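Local coordinates for hypothetical sugar kinase (PDB 3R8E), which is a putative sugar kinase of the ROK family, with a ribonuclease H-like fold, and probably transfers phosphate from ATP to a sugar, at residues 129-134 with 147-152; 154-159 with 190-195. All blocks are in the same frame, centred on the assembly; numbering follows the deposited sequence. Where two conformers were deposited one is given.

Contacts 1 and 2 meet at a β-hairpin: strands 147-152 and 156-162 follow one another in the chain and lie antiparallel as neighbours in the five-stranded sheet. Their probable hydrogen bonds run from Ala151 N to Gly157 O (2.8 Å) and from Leu149 N to Gly159 O (2.9 Å). Contact 1 sets helix 127-138 against the first strand; that helix also reaches the second, with Ala132 CB 3.5 Å from Gly159 C. Contact 2, centred about 13 Å from the centre of contact 1, joins the hairpin's turn to the junction of two helices. As in other ROK kinases, this glycine-rich turn probably faces the phosphates of ATP.

Contact 1 of 2, residues 129-134 with 147-152; sequences KCAALG and FILLAL
Ala132 and Leu149, their CA atoms 5.6 Å apart, mark where helix 129-134 passes strand 147-152, the two axes running at 121° with a closest approach of 8.4 Å. Small residues on the helix make this proximity possible, and the strand answers with larger ones. Leu149 does most of the touching: with CG anti to its backbone N (chi1 168°), the side chain extends from the strand and sets its CD2 methyl over the face of the peptide group that joins Ala131 to Ala132. Leu149 CD2 stands 3.5 Å from Ala131 C, almost straight above the peptide plane, and 3.7 Å from Ala131 CB. Nearer the root of the same side chain, Ala132 CB comes to 4.3 Å from Leu149 CB.

Kinases of this superfamily pair two ribonuclease H-like domains, each built on its own sheet, and the helix lies between the two sheets. Helix 127-138 follows strand 121-126 of one sheet and packs on strand 147-152 of the other, whose opposite face, through Ile148 and Leu150, is covered by helix 235-259.

Phe147 meets the helix by its rim. Its CG sits between the backbone N and the carbonyl carbon (chi1 68°), a turn that swings the ring toward the helix, and Phe147 CZ approaches Ala132 O at 3.6 Å with the oxygen near the ring plane, so that a weakly polar C-H edge faces the carbonyl. Met161 and Leu265, from the neighbouring strands, also touch Phe147.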
loop_
_atom_site.group_PDB
_atom_site.type_symbol
_atom_site.label_atom_id
_atom_site.label_comp_id
_atom_site.label_asym_id
_atom_site.label_seq_id
_atom_site.Cartn_x
_atom_site.Cartn_y
_atom_site.Cartn_z
ATOM N N LYS A 129 1.877 13.412 6.450
ATOM C CA LYS A 129 1.129 13.747 5.245
ATOM C C LYS A 129 1.342 15.232 4.927
ATOM O O LYS A 129 1.507 15.592 3.764
ATOM C CB LYS A 129 -0.361 13.415 5.409
ATOM C CG LYS A 129 -0.600 11.920 5.516
ATOM C CD LYS A 129 -2.098 11.592 5.588
ATOM C CE LYS A 129 -2.347 10.100 5.609
ATOM N NZ LYS A 129 -1.813 9.460 6.842
ATOM N N CYS A 130 1.356 16.090 5.973
ATOM C CA CYS A 130 1.638 17.524 5.816
ATOM C C CYS A 130 2.979 17.717 5.142
ATOM O O CYS A 130 3.079 18.522 4.229
ATOM C CB CYS A 130 1.609 18.237 7.161
ATOM S SG CYS A 130 -0.053 18.602 7.750
ATOM N N ALA A 131 4.010 16.975 5.583
ATOM C CA ALA A 131 5.363 17.088 5.014
ATOM C C ALA A 131 5.351 16.804 3.502
ATOM O O ALA A 131 5.985 17.545 2.757
ATOM C CB ALA A 131 6.322 16.153 5.730
ATOM N N ALA A 132 4.582 15.786 3.045
ATOM C CA ALA A 132 4.454 15.503 1.606
ATOM C C ALA A 132 3.791 16.685 0.899
ATOM O O ALA A 132 4.263 17.110 -0.154
ATOM C CB ALA A 132 3.644 14.240 1.376
ATOM N N LEU A 133 2.719 17.252 1.509
ATOM C CA LEU A 133 2.020 18.409 0.943
ATOM C C LEU A 133 2.955 19.639 0.884
ATOM O O LEU A 133 2.890 20.409 -0.077
ATOM C CB LEU A 133 0.745 18.709 1.750
ATOM C CG LEU A 133 -0.254 19.686 1.124
ATOM C CD1 LEU A 133 -0.867 19.127 -0.168
ATOM C CD2 LEU A 133 -1.351 20.031 2.105
ATOM N N GLY A 134 3.847 19.770 1.872
ATOM C CA GLY A 134 4.841 20.843 1.919
ATOM C C GLY A 134 5.798 20.755 0.744
ATOM O O GLY A 134 6.068 21.757 0.073
ATOM N N PHE A 147 3.939 10.846 -5.815
ATOM C CA PHE A 147 5.195 10.501 -5.148
ATOM C C PHE A 147 4.987 10.151 -3.696
ATOM O O PHE A 147 3.965 10.494 -3.106
ATOM C CB PHE A 147 6.218 11.666 -5.235
ATOM C CG PHE A 147 5.882 12.911 -4.445
ATOM C CD1 PHE A 147 6.327 13.066 -3.134
ATOM C CD2 PHE A 147 5.179 13.957 -5.032
ATOM C CE1 PHE A 147 6.035 14.226 -2.410
ATOM C CE2 PHE A 147 4.902 15.125 -4.311
ATOM C CZ PHE A 147 5.327 15.245 -3.001
ATOM N N ILE A 148 6.007 9.528 -3.103
ATOM C CA ILE A 148 6.066 9.253 -1.673
ATOM C C ILE A 148 7.231 10.043 -1.090
ATOM O O ILE A 148 8.316 10.077 -1.683
ATOM C CB ILE A 148 6.165 7.734 -1.297
ATOM C CG1 ILE A 148 6.109 7.549 0.247
ATOM C CG2 ILE A 148 7.444 7.085 -1.862
ATOM C CD1 ILE A 148 5.846 6.133 0.721
ATOM N N LEU A 149 6.994 10.679 0.061
ATOM C CA LEU A 149 8.029 11.322 0.842
ATOM C C LEU A 149 8.288 10.427 2.034
ATOM O O LEU A 149 7.372 10.199 2.819
ATOM C CB LEU A 149 7.664 12.760 1.276
ATOM C CG LEU A 149 8.581 13.401 2.348
ATOM C CD1 LEU A 149 9.994 13.568 1.840
ATOM C CD2 LEU A 149 8.070 14.752 2.775
ATOM N N LEU A 150 9.498 9.876 2.140
ATOM C CA LEU A 150 9.908 9.086 3.295
ATOM C C LEU A 150 10.774 9.952 4.181
ATOM O O LEU A 150 11.864 10.353 3.759
ATOM C CB LEU A 150 10.691 7.814 2.912
ATOM C CG LEU A 150 9.983 6.621 2.344
ATOM C CD1 LEU A 150 10.980 5.479 2.195
ATOM C CD2 LEU A 150 8.866 6.150 3.260
ATOM N N ALA A 151 10.289 10.271 5.387
ATOM C CA ALA A 151 11.045 11.058 6.356
ATOM C C ALA A 151 11.728 10.087 7.315
ATOM O O ALA A 151 11.073 9.479 8.164
ATOM C CB ALA A 151 10.133 12.030 7.087
ATOM N N LEU A 152 13.036 9.879 7.103
ATOM C CA LEU A 152 13.838 8.914 7.844
ATOM C C LEU A 152 14.539 9.575 9.037
ATOM O O LEU A 152 15.655 10.085 8.917
ATOM C CB LEU A 152 14.851 8.225 6.901
ATOM C CG LEU A 152 14.245 7.534 5.659
ATOM C CD1 LEU A 152 15.231 7.510 4.512
ATOM C CD2 LEU A 152 13.749 6.133 5.976
#

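Contact 2 of 2, residues 154-159 with 190-195; sequences TGVGSG and NQVGIN
Thr154 O is approached by two groups from the junction of helices 189-192 and 194-207. A water molecule donates a hydrogen bond to Thr154 O at 2.7 Å, and Gly193 CA lies 3.5 Å from the same Thr154 O, its C-H directed at the oxygen with an angle of 124° at the hydrogen, a bent and minor contact. The water in turn accepts from Asn195 N at 2.9 Å, thereby bridging the carbonyl of the turn to a first-turn amide of helix 194-207. Gly193 is both the first residue to leave the shorter helix and the N-cap of the longer one; because it carries no side chain, the carbonyl of Thr154 can press directly on its backbone.

Apolar contacts adjoin this polar link. Ile194 lies along the backbone of Thr154, with Ile194 CD1 3.7 Å from Thr154 N, while its CB is 4.2 Å from the methyl CG2 of the threonine. CG1 of the isoleucine is anti to its carbonyl carbon (chi1 -72°), which carries the δ-methyl past the threonine amide. Where strand 156-162 begins, Val156 meets Val192 of helix 189-192 through single methyls, Val156 CG2 and Val192 CG2 being 3.7 Å apart; Val192 also packs on Ile244, Ile247 and Ile248 of helix 235-259. Glu189 OE1 takes the amide of Val156, and Ile194 is joined to Gly153 by a backbone hydrogen bond, so the turn is tied to the helices by direct bonds as well as by water.

A β-hairpin with a glycine-rich turn, here GTGVG (Gly153 to Gly157), is what the second phosphate-binding motif of actin-like kinases looks like in the ROK family, consistent with a role next to the ATP phosphates.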
loop_
_atom_site.group_PDB
_atom_site.type_symbol
_atom_site.label_atom_id
_atom_site.label_comp_id
_atom_site.label_asym_id
_atom_site.label_seq_id
_atom_site.Cartn_x
_atom_site.Cartn_y
_atom_site.Cartn_z
ATOM N N THR A 154 14.018 9.512 13.781
ATOM C CA THR A 154 13.905 8.617 14.942
ATOM C C THR A 154 12.794 7.603 14.628
ATOM O O THR A 154 12.945 6.405 14.873
ATOM C CB THR A 154 13.679 9.416 16.236
ATOM O OG1 THR A 154 12.494 10.199 16.103
ATOM C CG2 THR A 154 14.853 10.322 16.569
ATOM N N GLY A 155 11.731 8.106 14.006
ATOM C CA GLY A 155 10.627 7.325 13.472
ATOM C C GLY A 155 10.620 7.480 11.961
ATOM O O GLY A 155 11.245 8.407 11.429
ATOM N N VAL A 156 9.960 6.561 11.253
ATOM C CA VAL A 156 9.852 6.637 9.799
ATOM C C VAL A 156 8.453 7.140 9.483
ATOM O O VAL A 156 7.465 6.475 9.793
ATOM C CB VAL A 156 10.198 5.309 9.064
ATOM C CG1 VAL A 156 9.938 5.425 7.559
ATOM C CG2 VAL A 156 11.647 4.913 9.317
ATOM N N GLY A 157 8.396 8.341 8.930
ATOM C CA GLY A 157 7.145 8.970 8.540
ATOM C C GLY A 157 7.024 8.969 7.033
ATOM O O GLY A 157 8.042 8.951 6.328
ATOM N N SER A 158 5.785 8.968 6.524
ATOM C CA SER A 158 5.562 8.997 5.084
ATOM C C SER A 158 4.283 9.718 4.736
ATOM O O SER A 158 3.320 9.686 5.498
ATOM C CB SER A 158 5.536 7.589 4.497
ATOM O OG SER A 158 4.579 6.781 5.158
ATOM N N GLY A 159 4.298 10.350 3.580
ATOM C CA GLY A 159 3.166 11.063 3.024
ATOM C C GLY A 159 3.177 10.789 1.543
ATOM O O GLY A 159 4.254 10.689 0.948
ATOM N N ASN A 190 11.878 0.171 13.366
ATOM C CA ASN A 190 12.696 -0.471 14.396
ATOM C C ASN A 190 13.994 -1.037 13.782
ATOM O O ASN A 190 14.861 -1.525 14.511
ATOM C CB ASN A 190 11.908 -1.540 15.151
ATOM C CG ASN A 190 10.901 -0.957 16.119
ATOM O OD1 ASN A 190 11.027 0.184 16.589
ATOM N ND2 ASN A 190 9.879 -1.733 16.451
ATOM N N GLN A 191 14.142 -0.923 12.442
ATOM C CA GLN A 191 15.338 -1.357 11.720
ATOM C C GLN A 191 16.161 -0.159 11.233
ATOM O O GLN A 191 17.389 -0.203 11.308
ATOM C CB GLN A 191 14.973 -2.252 10.520
ATOM C CG GLN A 191 14.379 -3.613 10.885
ATOM C CD GLN A 191 15.437 -4.621 11.249
ATOM O OE1 GLN A 191 16.098 -5.204 10.385
ATOM N NE2 GLN A 191 15.608 -4.859 12.538
ATOM N N VAL A 192 15.497 0.904 10.724
ATOM C CA VAL A 192 16.213 2.046 10.139
ATOM C C VAL A 192 16.054 3.371 10.922
ATOM O O VAL A 192 16.721 4.340 10.558
ATOM C CB VAL A 192 15.886 2.262 8.632
ATOM C CG1 VAL A 192 16.221 1.022 7.806
ATOM C CG2 VAL A 192 14.440 2.689 8.419
ATOM N N GLY A 193 15.228 3.399 11.975
ATOM C CA GLY A 193 15.080 4.578 12.831
ATOM C C GLY A 193 16.427 4.945 13.442
ATOM O O GLY A 193 17.230 4.051 13.706
ATOM N N ILE A 194 16.702 6.253 13.618
ATOM C CA ILE A 194 17.988 6.812 14.088
ATOM C C ILE A 194 18.592 6.020 15.276
ATOM O O ILE A 194 19.750 5.610 15.177
ATOM C CB ILE A 194 17.889 8.340 14.395
ATOM C CG1 ILE A 194 17.781 9.152 13.075
ATOM C CG2 ILE A 194 19.075 8.842 15.240
ATOM C CD1 ILE A 194 17.516 10.699 13.230
ATOM N N ASN A 195 17.827 5.784 16.361
ATOM C CA ASN A 195 18.338 5.067 17.543
ATOM C C ASN A 195 18.714 3.618 17.216
ATOM O O ASN A 195 19.677 3.095 17.777
ATOM C CB ASN A 195 17.329 5.098 18.697
ATOM C CG ASN A 195 16.895 6.481 19.139
ATOM O OD1 ASN A 195 15.720 6.718 19.432
ATOM N ND2 ASN A 195 17.821 7.428 19.195
HETATM O O HOH W 1 14.947 5.292 16.303
#